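Local atomic coordinates of large adhesion protein (Lap) involved in biofilm formation (Marinobacter hydrocarbonoclasticus, PDB entry 6XI3), a protein that probably extends an RTX-type adhesin outward from the bacterial cell in biofilm formation, using tandem Ig-like beta-sandwich repeats that bind calcium. Residues T31-T36 with N45-T50; D52-E57 with Q105-N110; V59-T64 with Y83-V88; N263-T268 with T280-S285. All blocks are in the same frame, centred on the assembly; numbering follows the deposited sequence.

Interaction 1 (T31-T36 with N45-T50). With EDO (1,2-ethanediol), chain K.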
loop_
_atom_site.group_PDB
_atom_site.type_symbol
_atom_site.label_atom_id
_atom_site.label_comp_id
_atom_site.label_asym_id
_atom_site.label_seq_id
_atom_site.Cartn_x
_atom_site.Cartn_y
_atom_site.Cartn_z
ATOM N N THR A 31 66.295 -12.871 12.759
ATOM C CA THR A 31 64.930 -13.341 12.378
ATOM C C THR A 31 63.977 -13.055 13.526
ATOM O O THR A 31 64.402 -13.113 14.717
ATOM C CB THR A 31 64.862 -14.840 12.041
ATOM O OG1 THR A 31 65.080 -15.551 13.261
ATOM C CG2 THR A 31 65.869 -15.281 10.994
ATOM N N VAL A 32 62.701 -12.899 13.187
ATOM C CA VAL A 32 61.624 -12.852 14.200
ATOM C C VAL A 32 60.463 -13.696 13.667
ATOM O O VAL A 32 60.257 -13.697 12.459
ATOM C CB VAL A 32 61.241 -11.396 14.497
ATOM C CG1 VAL A 32 60.548 -10.734 13.304
ATOM C CG2 VAL A 32 60.416 -11.282 15.761
ATOM N N SER A 33 59.755 -14.420 14.533
ATOM C CA SER A 33 58.514 -15.136 14.158
ATOM C C SER A 33 57.461 -14.765 15.174
ATOM O O SER A 33 57.822 -14.586 16.331
ATOM C CB SER A 33 58.674 -16.637 14.043
ATOM O OG SER A 33 59.183 -17.156 15.239
ATOM N N LEU A 34 56.218 -14.644 14.705
ATOM C CA LEU A 34 55.034 -14.513 15.576
ATOM C C LEU A 34 54.492 -15.933 15.760
ATOM O O LEU A 34 53.937 -16.467 14.817
ATOM C CB LEU A 34 54.060 -13.559 14.897
ATOM C CG LEU A 34 52.717 -13.385 15.592
ATOM C CD1 LEU A 34 52.878 -12.777 16.981
ATOM C CD2 LEU A 34 51.821 -12.523 14.731
ATOM N N ASP A 35 54.747 -16.547 16.908
ATOM C CA ASP A 35 54.477 -17.991 17.114
ATOM C C ASP A 35 53.008 -18.209 17.431
ATOM O O ASP A 35 52.459 -19.193 16.942
ATOM C CB ASP A 35 55.346 -18.548 18.213
ATOM C CG ASP A 35 56.804 -18.378 17.827
ATOM O OD1 ASP A 35 57.117 -18.618 16.652
ATOM O OD2 ASP A 35 57.580 -18.015 18.690
ATOM N N THR A 36 52.405 -17.352 18.236
ATOM C CA THR A 36 50.975 -17.518 18.592
ATOM C C THR A 36 50.363 -16.148 18.837
ATOM O O THR A 36 51.026 -15.267 19.376
ATOM C CB THR A 36 50.725 -18.428 19.810
ATOM O OG1 THR A 36 50.923 -17.676 21.000
ATOM C CG2 THR A 36 51.590 -19.664 19.893
ATOM N N ASN A 45 52.987 -14.458 21.473
ATOM C CA ASN A 45 54.307 -15.071 21.752
ATOM C C ASN A 45 55.145 -14.903 20.493
ATOM O O ASN A 45 54.620 -15.207 19.350
ATOM C CB ASN A 45 54.200 -16.534 22.173
ATOM C CG ASN A 45 53.257 -16.774 23.335
ATOM O OD1 ASN A 45 52.859 -15.837 24.045
ATOM N ND2 ASN A 45 52.946 -18.051 23.554
ATOM N N LEU A 46 56.366 -14.400 20.701
ATOM C CA LEU A 46 57.375 -14.109 19.655
ATOM C C LEU A 46 58.641 -14.888 19.986
ATOM O O LEU A 46 58.950 -15.022 21.175
ATOM C CB LEU A 46 57.757 -12.630 19.716
ATOM C CG LEU A 46 56.619 -11.639 19.713
ATOM C CD1 LEU A 46 57.140 -10.265 20.043
ATOM C CD2 LEU A 46 55.944 -11.638 18.361
ATOM N N SER A 47 59.417 -15.220 18.968
ATOM C CA SER A 47 60.797 -15.720 19.134
ATOM C C SER A 47 61.656 -15.286 17.945
ATOM O O SER A 47 61.125 -14.792 16.928
ATOM C CB SER A 47 60.802 -17.224 19.330
ATOM O OG SER A 47 60.140 -17.883 18.261
ATOM N N GLY A 48 62.964 -15.459 18.070
ATOM C CA GLY A 48 63.834 -15.359 16.891
ATOM C C GLY A 48 65.223 -15.874 17.168
ATOM O O GLY A 48 65.474 -16.503 18.261
ATOM N N THR A 49 66.084 -15.611 16.205
ATOM C CA THR A 49 67.497 -16.043 16.167
ATOM C C THR A 49 68.330 -14.852 15.730
ATOM O O THR A 49 67.801 -13.960 15.035
ATOM C CB THR A 49 67.700 -17.232 15.212
ATOM O OG1 THR A 49 67.408 -16.748 13.896
ATOM C CG2 THR A 49 66.819 -18.410 15.569
ATOM N N THR A 50 69.619 -14.902 16.048
ATOM C CA THR A 50 70.605 -13.892 15.624
ATOM C C THR A 50 71.882 -14.612 15.272
ATOM O O THR A 50 72.095 -15.683 15.823
ATOM C CB THR A 50 70.899 -12.840 16.702
ATOM O OG1 THR A 50 71.436 -13.520 17.848
ATOM C CG2 THR A 50 69.682 -12.027 17.044
HETATM C C1 EDO K . 58.936 -13.939 9.291
HETATM O O1 EDO K . 58.237 -14.927 10.050
HETATM C C2 EDO K . 60.174 -13.390 9.969
HETATM O O2 EDO K . 61.334 -14.233 9.890
HETATM O O HOH W 1 50.105 -15.664 23.616
#

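Interaction 2 (D52-E57 with Q105-N110)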
loop_
_atom_site.group_PDB
_atom_site.type_symbol
_atom_site.label_atom_id
_atom_site.label_comp_id
_atom_site.label_asym_id
_atom_site.label_seq_id
_atom_site.Cartn_x
_atom_site.Cartn_y
_atom_site.Cartn_z
ATOM N N ASP A 52 76.013 -13.297 14.986
ATOM C CA ASP A 52 77.014 -12.220 15.148
ATOM C C ASP A 52 76.397 -11.071 15.929
ATOM O O ASP A 52 76.886 -9.950 15.748
ATOM C CB ASP A 52 77.475 -11.637 13.809
ATOM C CG ASP A 52 78.358 -12.584 13.034
ATOM O OD1 ASP A 52 78.788 -13.601 13.623
ATOM O OD2 ASP A 52 78.598 -12.308 11.837
ATOM N N VAL A 53 75.381 -11.341 16.745
ATOM C CA VAL A 53 74.917 -10.399 17.801
ATOM C C VAL A 53 75.431 -10.938 19.137
ATOM O O VAL A 53 75.281 -12.161 19.392
ATOM C CB VAL A 53 73.385 -10.239 17.798
ATOM C CG1 VAL A 53 72.916 -9.321 18.911
ATOM C CG2 VAL A 53 72.852 -9.768 16.441
ATOM N N ALA A 54 76.020 -10.075 19.963
ATOM C CA ALA A 54 76.587 -10.466 21.274
ATOM C C ALA A 54 75.456 -10.897 22.196
ATOM O O ALA A 54 74.436 -10.203 22.309
ATOM C CB ALA A 54 77.376 -9.361 21.918
ATOM N N PRO A 55 75.626 -12.030 22.908
ATOM C CA PRO A 55 74.702 -12.371 23.988
ATOM C C PRO A 55 74.643 -11.187 24.971
ATOM O O PRO A 55 75.655 -10.544 25.177
ATOM C CB PRO A 55 75.303 -13.645 24.587
ATOM C CG PRO A 55 76.197 -14.218 23.506
ATOM C CD PRO A 55 76.718 -13.016 22.752
ATOM N N ASN A 56 73.438 -10.890 25.470
ATOM C CA ASN A 56 73.119 -9.822 26.446
ATOM C C ASN A 56 72.834 -8.495 25.735
ATOM O O ASN A 56 72.476 -7.510 26.434
ATOM C CB ASN A 56 74.180 -9.777 27.558
ATOM C CG ASN A 56 74.220 -11.094 28.323
ATOM O OD1 ASN A 56 73.167 -11.671 28.606
ATOM N ND2 ASN A 56 75.408 -11.577 28.666
ATOM N N GLU A 57 72.897 -8.463 24.406
ATOM C CA GLU A 57 72.364 -7.320 23.628
ATOM C C GLU A 57 70.843 -7.510 23.530
ATOM O O GLU A 57 70.360 -8.605 23.879
ATOM C CB GLU A 57 73.025 -7.230 22.264
ATOM C CG GLU A 57 74.502 -6.870 22.381
ATOM C CD GLU A 57 74.773 -5.541 23.066
ATOM O OE1 GLU A 57 74.126 -4.561 22.687
ATOM O OE2 GLU A 57 75.574 -5.503 24.026
ATOM N N GLN A 105 71.572 -4.732 16.472
ATOM C CA GLN A 105 72.870 -4.389 15.844
ATOM C C GLN A 105 73.791 -5.593 16.016
ATOM O O GLN A 105 73.874 -6.147 17.120
ATOM C CB GLN A 105 73.487 -3.135 16.470
ATOM C CG GLN A 105 72.674 -1.874 16.216
ATOM C CD GLN A 105 71.549 -1.719 17.217
ATOM O OE1 GLN A 105 71.719 -1.963 18.410
ATOM N NE2 GLN A 105 70.362 -1.350 16.736
ATOM N N ASP A 106 74.528 -5.926 14.974
ATOM C CA ASP A 106 75.599 -6.937 15.097
ATOM C C ASP A 106 76.754 -6.297 15.897
ATOM O O ASP A 106 76.677 -5.106 16.287
ATOM C CB ASP A 106 75.885 -7.526 13.714
ATOM C CG ASP A 106 76.741 -6.686 12.781
ATOM O OD1 ASP A 106 77.352 -5.704 13.246
ATOM O OD2 ASP A 106 76.821 -7.066 11.600
ATOM N N ARG A 107 77.774 -7.089 16.177
ATOM C CA ARG A 107 78.980 -6.695 16.959
ATOM C C ARG A 107 79.733 -5.528 16.293
ATOM O O ARG A 107 80.429 -4.779 17.046
ATOM C CB ARG A 107 79.934 -7.884 17.097
ATOM C CG ARG A 107 79.492 -8.965 18.062
ATOM C CD ARG A 107 80.558 -10.045 18.170
ATOM N NE ARG A 107 80.035 -11.296 18.699
ATOM C CZ ARG A 107 79.992 -11.611 19.987
ATOM N NH1 ARG A 107 80.457 -10.769 20.899
ATOM N NH2 ARG A 107 79.516 -12.783 20.365
ATOM N N ASN A 108 79.588 -5.342 14.969
ATOM C CA ASN A 108 80.295 -4.264 14.222
ATOM C C ASN A 108 79.341 -3.084 13.960
ATOM O O ASN A 108 79.670 -2.210 13.147
ATOM C CB ASN A 108 80.970 -4.838 12.975
ATOM C CG ASN A 108 82.075 -5.820 13.324
ATOM O OD1 ASN A 108 82.159 -6.305 14.449
ATOM N ND2 ASN A 108 82.973 -6.076 12.396
ATOM N N GLY A 109 78.157 -3.102 14.553
ATOM C CA GLY A 109 77.227 -1.963 14.513
ATOM C C GLY A 109 76.237 -2.007 13.369
ATOM O O GLY A 109 75.416 -1.087 13.299
ATOM N N ASN A 110 76.290 -3.004 12.489
ATOM C CA ASN A 110 75.399 -3.074 11.306
ATOM C C ASN A 110 73.940 -3.247 11.775
ATOM O O ASN A 110 73.688 -4.121 12.625
ATOM C CB ASN A 110 75.824 -4.218 10.400
ATOM C CG ASN A 110 77.237 -4.000 9.907
ATOM O OD1 ASN A 110 77.487 -2.998 9.247
ATOM N ND2 ASN A 110 78.147 -4.903 10.232
HETATM O O HOH W 2 76.216 -7.344 19.255
#

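Interaction 3 (V59-T64 with Y83-V88)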
loop_
_atom_site.group_PDB
_atom_site.type_symbol
_atom_site.label_atom_id
_atom_site.label_comp_id
_atom_site.label_asym_id
_atom_site.label_seq_id
_atom_site.Cartn_x
_atom_site.Cartn_y
_atom_site.Cartn_z
ATOM N N VAL A 59 67.027 -7.076 21.446
ATOM C CA VAL A 59 66.203 -6.990 20.220
ATOM C C VAL A 59 65.015 -6.094 20.534
ATOM O O VAL A 59 64.277 -6.419 21.454
ATOM C CB VAL A 59 65.724 -8.358 19.737
ATOM C CG1 VAL A 59 64.916 -8.215 18.463
ATOM C CG2 VAL A 59 66.865 -9.336 19.557
ATOM N N ALA A 60 64.884 -4.978 19.823
ATOM C CA ALA A 60 63.727 -4.062 19.960
ATOM C C ALA A 60 62.610 -4.615 19.078
ATOM O O ALA A 60 62.871 -5.116 17.948
ATOM C CB ALA A 60 64.085 -2.654 19.556
ATOM N N ILE A 61 61.390 -4.563 19.571
ATOM C CA ILE A 61 60.269 -5.169 18.830
ATOM C C ILE A 61 59.154 -4.143 18.777
ATOM O O ILE A 61 58.912 -3.488 19.794
ATOM C CB ILE A 61 59.839 -6.466 19.510
ATOM C CG1 ILE A 61 60.864 -7.563 19.260
ATOM C CG2 ILE A 61 58.460 -6.881 19.035
ATOM C CD1 ILE A 61 60.834 -8.595 20.320
ATOM N N THR A 62 58.529 -4.008 17.625
ATOM C CA THR A 62 57.237 -3.284 17.525
ATOM C C THR A 62 56.191 -4.252 16.987
ATOM O O THR A 62 56.502 -5.141 16.134
ATOM C CB THR A 62 57.342 -1.997 16.703
ATOM O OG1 THR A 62 57.669 -2.473 15.400
ATOM C CG2 THR A 62 58.380 -1.037 17.245
ATOM N N ILE A 63 54.987 -4.113 17.512
ATOM C CA ILE A 63 53.799 -4.793 16.947
ATOM C C ILE A 63 52.843 -3.669 16.589
ATOM O O ILE A 63 52.488 -2.912 17.503
ATOM C CB ILE A 63 53.184 -5.788 17.931
ATOM C CG1 ILE A 63 54.266 -6.627 18.614
ATOM C CG2 ILE A 63 52.158 -6.625 17.176
ATOM C CD1 ILE A 63 53.717 -7.687 19.506
ATOM N N THR A 64 52.537 -3.548 15.299
ATOM C CA THR A 64 51.681 -2.491 14.732
ATOM C C THR A 64 50.379 -3.114 14.224
ATOM O O THR A 64 50.422 -4.116 13.485
ATOM C CB THR A 64 52.411 -1.752 13.599
ATOM O OG1 THR A 64 53.654 -1.340 14.151
ATOM C CG2 THR A 64 51.656 -0.560 13.064
ATOM N N TYR A 83 66.150 -15.556 21.128
ATOM C CA TYR A 83 65.410 -14.647 22.022
ATOM C C TYR A 83 63.947 -15.049 21.932
ATOM O O TYR A 83 63.580 -15.669 20.946
ATOM C CB TYR A 83 65.643 -13.176 21.659
ATOM C CG TYR A 83 65.107 -12.732 20.329
ATOM C CD1 TYR A 83 65.820 -12.934 19.175
ATOM C CD2 TYR A 83 63.910 -12.053 20.246
ATOM C CE1 TYR A 83 65.339 -12.508 17.962
ATOM C CE2 TYR A 83 63.397 -11.645 19.035
ATOM C CZ TYR A 83 64.107 -11.885 17.890
ATOM O OH TYR A 83 63.641 -11.475 16.681
ATOM N N SER A 84 63.176 -14.757 22.961
ATOM C CA SER A 84 61.705 -14.936 22.895
ATOM C C SER A 84 60.994 -14.050 23.912
ATOM O O SER A 84 61.618 -13.557 24.825
ATOM C CB SER A 84 61.348 -16.378 23.111
ATOM O OG SER A 84 61.639 -16.667 24.453
ATOM N N LEU A 85 59.720 -13.781 23.657
ATOM C CA LEU A 85 58.808 -13.082 24.591
ATOM C C LEU A 85 57.495 -13.884 24.584
ATOM O O LEU A 85 57.087 -14.291 23.502
ATOM C CB LEU A 85 58.584 -11.634 24.149
ATOM C CG LEU A 85 59.780 -10.687 24.281
ATOM C CD1 LEU A 85 59.419 -9.263 23.874
ATOM C CD2 LEU A 85 60.326 -10.674 25.704
ATOM N N THR A 86 56.923 -14.143 25.755
ATOM C CA THR A 86 55.648 -14.898 25.955
ATOM C C THR A 86 54.638 -13.961 26.615
ATOM O O THR A 86 55.043 -13.231 27.519
ATOM C CB THR A 86 55.899 -16.139 26.830
ATOM O OG1 THR A 86 56.817 -16.987 26.138
ATOM C CG2 THR A 86 54.636 -16.925 27.142
ATOM N N GLY A 87 53.364 -14.017 26.234
ATOM C CA GLY A 87 52.320 -13.242 26.934
ATOM C C GLY A 87 52.454 -11.762 26.703
ATOM O O GLY A 87 52.073 -10.993 27.603
ATOM N N VAL A 88 52.989 -11.340 25.543
ATOM C CA VAL A 88 53.072 -9.889 25.226
ATOM C C VAL A 88 51.636 -9.352 25.135
ATOM O O VAL A 88 50.840 -9.926 24.404
ATOM C CB VAL A 88 53.850 -9.621 23.929
ATOM C CG1 VAL A 88 53.798 -8.149 23.556
ATOM C CG2 VAL A 88 55.290 -10.118 24.048
#

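Interaction 4 (N263-T268 with T280-S285)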
loop_
_atom_site.group_PDB
_atom_site.type_symbol
_atom_site.label_atom_id
_atom_site.label_comp_id
_atom_site.label_asym_id
_atom_site.label_seq_id
_atom_site.Cartn_x
_atom_site.Cartn_y
_atom_site.Cartn_z
ATOM N N ASN A 263 -32.353 -3.838 -6.402
ATOM C CA ASN A 263 -31.569 -4.866 -7.146
ATOM C C ASN A 263 -30.130 -4.351 -7.257
ATOM O O ASN A 263 -29.943 -3.106 -7.350
ATOM C CB ASN A 263 -32.151 -5.178 -8.528
ATOM C CG ASN A 263 -33.610 -5.594 -8.454
ATOM O OD1 ASN A 263 -33.941 -6.549 -7.757
ATOM N ND2 ASN A 263 -34.483 -4.884 -9.153
ATOM N N VAL A 264 -29.158 -5.258 -7.216
ATOM C CA VAL A 264 -27.715 -4.893 -7.163
ATOM C C VAL A 264 -27.002 -5.655 -8.280
ATOM O O VAL A 264 -27.197 -6.854 -8.362
ATOM C CB VAL A 264 -27.083 -5.234 -5.799
ATOM C CG1 VAL A 264 -25.616 -4.829 -5.762
ATOM C CG2 VAL A 264 -27.838 -4.599 -4.639
ATOM N N VAL A 265 -26.184 -4.964 -9.064
ATOM C CA VAL A 265 -25.204 -5.576 -10.002
ATOM C C VAL A 265 -23.808 -5.290 -9.438
ATOM O O VAL A 265 -23.578 -4.131 -9.019
ATOM C CB VAL A 265 -25.388 -4.990 -11.412
ATOM C CG1 VAL A 265 -24.147 -5.116 -12.275
ATOM C CG2 VAL A 265 -26.598 -5.586 -12.107
ATOM N N THR A 266 -22.928 -6.302 -9.414
ATOM C CA THR A 266 -21.518 -6.157 -8.989
ATOM C C THR A 266 -20.646 -6.098 -10.244
ATOM O O THR A 266 -20.976 -6.780 -11.250
ATOM C CB THR A 266 -21.084 -7.289 -8.052
ATOM O OG1 THR A 266 -21.057 -8.503 -8.804
ATOM C CG2 THR A 266 -21.996 -7.418 -6.852
ATOM N N ALA A 267 -19.588 -5.304 -10.153
ATOM C CA ALA A 267 -18.530 -5.148 -11.162
ATOM C C ALA A 267 -17.198 -5.014 -10.441
ATOM O O ALA A 267 -17.162 -4.676 -9.243
ATOM C CB ALA A 267 -18.802 -3.962 -12.027
ATOM N N THR A 268 -16.119 -5.282 -11.150
ATOM C CA THR A 268 -14.776 -5.122 -10.565
ATOM C C THR A 268 -13.810 -4.681 -11.676
ATOM O O THR A 268 -14.079 -4.955 -12.847
ATOM C CB THR A 268 -14.411 -6.400 -9.797
ATOM O OG1 THR A 268 -13.122 -6.198 -9.221
ATOM C CG2 THR A 268 -14.336 -7.619 -10.682
ATOM N N THR A 280 -16.001 -0.163 -18.922
ATOM C CA THR A 280 -17.029 0.194 -19.943
ATOM C C THR A 280 -17.885 -1.046 -20.216
ATOM O O THR A 280 -17.340 -2.139 -20.211
ATOM C CB THR A 280 -16.356 0.793 -21.186
ATOM O OG1 THR A 280 -15.571 -0.244 -21.750
ATOM C CG2 THR A 280 -15.477 1.971 -20.844
ATOM N N GLY A 281 -19.183 -0.871 -20.426
ATOM C CA GLY A 281 -20.076 -1.955 -20.867
ATOM C C GLY A 281 -20.531 -2.818 -19.707
ATOM O O GLY A 281 -20.848 -3.958 -19.906
ATOM N N VAL A 282 -20.564 -2.283 -18.495
ATOM C CA VAL A 282 -21.118 -3.020 -17.337
ATOM C C VAL A 282 -22.571 -3.358 -17.661
ATOM O O VAL A 282 -23.297 -2.431 -17.989
ATOM C CB VAL A 282 -21.007 -2.206 -16.045
ATOM C CG1 VAL A 282 -21.687 -2.962 -14.940
ATOM C CG2 VAL A 282 -19.556 -1.884 -15.704
ATOM N N ASP A 283 -22.979 -4.618 -17.500
ATOM C CA ASP A 283 -24.318 -5.106 -17.923
ATOM C C ASP A 283 -25.307 -4.784 -16.795
ATOM O O ASP A 283 -25.190 -5.345 -15.695
ATOM C CB ASP A 283 -24.250 -6.576 -18.326
ATOM C CG ASP A 283 -25.589 -7.266 -18.555
ATOM O OD1 ASP A 283 -26.628 -6.593 -18.720
ATOM O OD2 ASP A 283 -25.574 -8.479 -18.539
ATOM N N ILE A 284 -26.244 -3.884 -17.060
ATOM C CA ILE A 284 -27.292 -3.534 -16.064
ATOM C C ILE A 284 -28.682 -3.869 -16.597
ATOM O O ILE A 284 -29.654 -3.247 -16.095
ATOM C CB ILE A 284 -27.157 -2.064 -15.634
ATOM C CG1 ILE A 284 -27.193 -1.103 -16.820
ATOM C CG2 ILE A 284 -25.903 -1.909 -14.809
ATOM C CD1 ILE A 284 -27.453 0.329 -16.415
ATOM N N SER A 285 -28.772 -4.849 -17.509
ATOM C CA SER A 285 -30.069 -5.368 -18.043
ATOM C C SER A 285 -30.921 -5.950 -16.909
ATOM O O SER A 285 -32.144 -5.979 -17.071
ATOM C CB SER A 285 -29.864 -6.381 -19.138
ATOM O OG SER A 285 -29.023 -7.434 -18.679
#

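Interaction 1 (T31-T36 with N45-T50)
S33 with S47, L34 with L46 and T36 with N45 are the paired residues of an antiparallel beta hairpin, made by strands 29-38 and 43-51 of a three-stranded sheet in the N-terminal domain. The segments run at 158° to each other. S33 N donates to S47 O at 2.8 Å and S47 N returns the bond to S33 O at 3.1 Å, which defines a hydrogen-bonded pair. Toward the start of segment 31-36 the backbone pairing of T31 and T49 is looser, but their hydroxyls meet, OG1 to OG1 at 2.7 Å, and either could be the donor.

The D35 carboxylate links the two serines. Its CG lies anti to its own carbonyl carbon (chi1 -60°), which brings the carboxylate back along the strand pair. S47 OG donates to the syn lone pair of D35 OD2 at 2.6 Å, while S33 OG donates to D35 OD1 at 2.9 Å, 28° out of the carboxylate plane. One carboxylate thus joins hydroxyls from both strands.

The same residue starts an irregularity: D35 N at 2.8 Å and T36 N at 3.3 Å both reach N45 O, from one face of its carbonyl plane. The N45 side-chain oxygen is bound by G87 N on the third strand. On the opposite face of the sheet L34 CD1 touches L46 CD2 at 3.5 Å, and L46 and V32 pack on V100 of the facing sheet. With two residues facing one and the register shifting by one, the arrangement is a classic beta bulge within a hairpin of an Ig-like sandwich.

Interaction 2 (D52-E57 with Q105-N110)
The guanidinium of R107 lies with one face against A54 and makes no salt bridge across the contact. A54 CB stands 3.5 Å from R107 NH1, and P55 CD comes obliquely to within 3.7 Å of R107 NH2. The R107 chain is extended from CG to NE (chi2 -177°), which carries the charged end along the A54-P55 backbone, while R107 NE remains 5.7 Å from D52 OD1. The D52 carboxylate is bound instead by A27 N.

A single direct hydrogen bond joins the two loops: R107 N donates to D52 O at 3.0 Å with an N-H...O angle of 153°. Beside it, V53 sets both methyls against Q105 O, CG1 and CG2 each at 3.8 Å, and also packs on L112. A water accepts from A54 N at 2.8 Å and makes a weak bond to Q105 O.

D106 fixes the shape of its loop. N108 N and N110 N reach its OD1 from opposite faces of the carboxylate plane, and N110 ND2 donates to the syn lone pair of OD2 at 2.9 Å. The N108 N bond makes an Asx turn, superposed on a type I beta turn from D106 to G109, in the hairpin loop joining strands 96-105 and 111-120 of the sandwich.

Interaction 3 (V59-T64 with Y83-V88)
Y83 presents one ring face to V59, and its side chain can be followed outward from strand 82-89. CB points toward strand 59-64, and chi1 of 66° places CG between the backbone N and the carbonyl carbon, turning the ring across the V59 side chain. CG lies 3.9 Å from V59 CG2, which sits over the ring centre, 10° off the normal: a CH-pi contact that also takes in CD1 and CE1. Along the far side CE2 meets V59 CG1 at 3.8 Å, with I61 CD1 coming obliquely to within 4.2 Å of it, and CZ touches the same V59 methyl. The tip, OH, is 3.9 Å from V59 CG1 and makes its hydrogen bond with T31 O, so the polar atom of this buried side chain is satisfied by the backbone of strand 29-38.

Further along, I61 and L85 reach toward each other tip to tip, CD1 to CD1 at 3.9 Å. I63 CD1 then meets V88 CG1 at 4.1 Å, beyond the corner at G87.

Strands 59-64 and 83-86 belong to different sheets, their axes 9.7 Å apart at closest approach and crossing at -41°. No hydrogen bond passes between the segments. The chemistry therefore implies that the two sheets adhere here through methyl-to-methyl and methyl-to-ring dispersion, in the hydrophobic core of the sandwich.

Interaction 4 (N263-T268 with T280-S285)
V265 CG1 is the focus of a small apolar cluster. It meets V282 CG1 at 4.2 Å, I284 CG2 at 4.4 Å and, more closely, the carbonyl oxygen of D283, O, at 3.6 Å. The second methyl also faces that oxygen, V265 CG2 to D283 O at 3.9 Å, so both methyls of the isopropyl group rest against the D283 carbonyl oxygen. V265 CB points toward the opposing segment, and with CG1 roughly anti to the backbone N (chi1 157°) both branches come up to that oxygen. Two residues on, A267 CB meets the same V282 methyl, CG1, at 4.2 Å. No hydrogen bond crosses between the segments.

The second shell fixes the backbone that V265 leans on. At the end of the strand, D283 OD1 accepts from S285 N at 3.0 Å, 31° out of the carboxylate plane, which makes an Asx turn; S285 OG also donates to it, on its syn lone pair. Before it, G281 and V282 both face A238 in a G1 beta bulge, with G281 N bound to N239 OD1. S286 and L287 pack against V265 from the following loop.

Beyond these lie the two sheets. V265 and A267 pair through their backbones with V257 and L255 of strand 252-258, whereas V282 pairs with A238 of strand 237-245. The contact thus bridges two outermost strands, 264-270 of a four-stranded sheet and 277-283 of a three-stranded one, with no helix nearby.

How the interactions relate
Interactions 1, 2 and 3 belong to one sandwich at the N-terminal end. Centres of 1 and 3 are about 8 Å apart; interaction 1 lies in the three-stranded sheet, which interaction 3 joins to the facing four-stranded sheet. Interaction 2 lies about 18 Å from each, in the loops at that domain's end, and encloses interaction 3 along the chain; interaction 1 precedes both. Interaction 4 comes later in sequence, in another domain on the opposite side of the chain's centre. The centres of interactions 1 and 4 are about 89 Å apart. The centres of interactions 2 and 4 are about 104 Å apart. Calcium sites, among them the one formed by D95, D121, T123, D149 and N205, lie between, consistent with calcium-stiffened, extended repeats.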